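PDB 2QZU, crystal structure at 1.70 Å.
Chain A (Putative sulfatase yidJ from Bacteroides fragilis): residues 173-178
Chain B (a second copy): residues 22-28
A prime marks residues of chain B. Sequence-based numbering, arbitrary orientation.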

# COMPACT_ATOMS: atom_id res chain seq x y z
N GLY A 173 -16.34 -7.57 8.70
CA GLY A 173 -16.74 -7.92 7.34
C GLY A 173 -15.48 -8.27 6.57
O GLY A 173 -15.22 -9.44 6.29
N THR A 174 -14.72 -7.25 6.20
CA THR A 174 -13.43 -7.45 5.54
C THR A 174 -12.61 -6.21 5.84
O THR A 174 -13.15 -5.11 6.00
CB THR A 174 -13.56 -7.72 4.02
OG1 THR A 174 -12.31 -8.25 3.54
CG2 THR A 174 -13.91 -6.46 3.25
N TYR A 175 -11.29 -6.38 5.97
CA TYR A 175 -10.37 -5.30 6.32
C TYR A 175 -8.99 -5.94 6.18
O TYR A 175 -8.74 -6.99 6.78
CB TYR A 175 -10.63 -4.90 7.78
CG TYR A 175 -9.72 -3.84 8.34
CD1 TYR A 175 -10.07 -2.49 8.30
CD2 TYR A 175 -8.53 -4.19 8.98
CE1 TYR A 175 -9.25 -1.52 8.89
CE2 TYR A 175 -7.72 -3.24 9.56
CZ TYR A 175 -8.08 -1.91 9.52
OH TYR A 175 -7.28 -0.98 10.15
N ASP A 176 -8.10 -5.28 5.44
CA ASP A 176 -6.80 -5.89 5.17
C ASP A 176 -5.51 -5.29 5.71
O ASP A 176 -4.43 -5.70 5.29
CB ASP A 176 -6.66 -6.08 3.66
CG ASP A 176 -7.90 -6.72 3.04
OD1 ASP A 176 -8.51 -7.58 3.71
OD2 ASP A 176 -8.26 -6.39 1.89
N TYR A 177 -5.61 -4.35 6.64
CA TYR A 177 -4.40 -3.78 7.24
C TYR A 177 -4.15 -4.66 8.47
O TYR A 177 -4.56 -4.33 9.58
CB TYR A 177 -4.64 -2.32 7.66
CG TYR A 177 -3.39 -1.66 8.17
CD1 TYR A 177 -2.36 -1.29 7.30
CD2 TYR A 177 -3.20 -1.45 9.54
CE1 TYR A 177 -1.17 -0.74 7.78
CE2 TYR A 177 -2.02 -0.90 10.03
CZ TYR A 177 -1.01 -0.55 9.14
OH TYR A 177 0.17 -0.03 9.64
N HIS A 178 -3.49 -5.79 8.24
CA HIS A 178 -3.21 -6.79 9.27
C HIS A 178 -2.52 -6.34 10.55
O HIS A 178 -2.70 -6.97 11.60
CB HIS A 178 -2.40 -7.94 8.67
CG HIS A 178 -2.98 -8.49 7.41
ND1 HIS A 178 -2.21 -8.82 6.31
CD2 HIS A 178 -4.26 -8.80 7.07
CE1 HIS A 178 -2.99 -9.29 5.36
NE2 HIS A 178 -4.24 -9.29 5.79
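Chain B 22-28: QEKQPTP

How does chain B run over chain A? Neither stretch forms a regular helix or strand; from Glu23′ to Gln25′ the backbone is extended, with phi near -50 to -75° and psi near 130 to 145°. From Glu23′ to Thr27′ the chain travels in nearly the same direction as Thr174 to Tyr177, 22° apart, and no direct hydrogen bond joins the two.

How can Glu23′ approach an aspartate? Its CB points toward chain A, yet Glu23′ OE2 stays 3.9 Å from Asp176 OD2, two like charges. Water 1 mediates: it donates to both Glu23′ OE2 and Asp176 OD2, each at 2.7 Å, and accepts from Thr174 OG1, also at 2.7 Å.

What holds the next residues? Lys24′ points its CB sideways, its extended side chain leaves the contact, and its carbonyl is what it offers. Water 2 donates to Lys24′ O at 2.6 Å and to Asp176 OD2 at 2.9 Å, bridging them. Gln25′ makes no contact; its CB points away.

Where do the two stretches pack directly? Pro26′ points toward chain A, its CB 3.5 Å from Asp176 O; the same CB makes an apolar contact with Tyr177 CB at 4.2 Å. Here the CA atoms come nearest, Pro26′ CA lying 5.1 Å from Tyr177 CA. Thr27′ follows, its CG2 4.2 Å from Tyr177 CE1 at the ring edge, and Pro28′ lies beyond contact.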

# COMPACT_ATOMS: atom_id res chain seq x y z
N GLN B 22 -12.46 -4.20 -7.28
CA GLN B 22 -11.73 -5.15 -6.45
C GLN B 22 -11.23 -4.48 -5.18
O GLN B 22 -11.28 -3.26 -5.03
CB GLN B 22 -10.57 -5.74 -7.22
N GLU B 23 -10.76 -5.32 -4.27
CA GLU B 23 -10.27 -4.88 -2.98
C GLU B 23 -9.29 -3.72 -3.01
O GLU B 23 -8.34 -3.69 -3.78
CB GLU B 23 -9.63 -6.08 -2.28
CG GLU B 23 -10.60 -7.23 -2.16
CD GLU B 23 -9.97 -8.48 -1.59
OE1 GLU B 23 -9.14 -9.10 -2.30
OE2 GLU B 23 -10.30 -8.84 -0.44
N LYS B 24 -9.57 -2.75 -2.14
CA LYS B 24 -8.74 -1.56 -2.01
C LYS B 24 -7.46 -1.96 -1.29
O LYS B 24 -7.48 -2.79 -0.38
CB LYS B 24 -9.51 -0.52 -1.20
CG LYS B 24 -8.77 0.78 -0.94
CD LYS B 24 -9.68 1.73 -0.18
CE LYS B 24 -8.95 2.99 0.23
NZ LYS B 24 -9.86 3.91 0.97
N GLN B 25 -6.33 -1.39 -1.70
CA GLN B 25 -5.07 -1.71 -1.05
C GLN B 25 -5.12 -1.16 0.37
O GLN B 25 -5.70 -0.10 0.61
CB GLN B 25 -3.90 -1.08 -1.82
CG GLN B 25 -3.61 -1.72 -3.17
CD GLN B 25 -3.23 -3.19 -3.05
OE1 GLN B 25 -4.06 -4.03 -2.71
NE2 GLN B 25 -1.97 -3.50 -3.31
N PRO B 26 -4.53 -1.88 1.34
CA PRO B 26 -4.53 -1.44 2.74
C PRO B 26 -3.66 -0.22 3.06
O PRO B 26 -3.74 0.34 4.16
CB PRO B 26 -4.10 -2.70 3.49
CG PRO B 26 -3.19 -3.36 2.53
CD PRO B 26 -3.92 -3.22 1.21
N THR B 27 -2.81 0.18 2.11
CA THR B 27 -1.96 1.35 2.27
C THR B 27 -2.09 2.17 0.99
O THR B 27 -2.23 1.62 -0.10
CB THR B 27 -0.48 0.96 2.52
OG1 THR B 27 0.02 0.19 1.43
CG2 THR B 27 -0.36 0.16 3.81
N PRO B 28 -2.06 3.51 1.11
CA PRO B 28 -2.20 4.38 -0.06
C PRO B 28 -1.02 4.55 -1.00
O PRO B 28 0.12 4.22 -0.67
CB PRO B 28 -2.60 5.71 0.57
CG PRO B 28 -1.76 5.72 1.82
CD PRO B 28 -1.94 4.30 2.35
O HOH W 1 -10.84 -7.11 1.60
O HOH W 2 -8.85 -3.54 1.69
O HOH W 3 -6.19 -5.96 0.10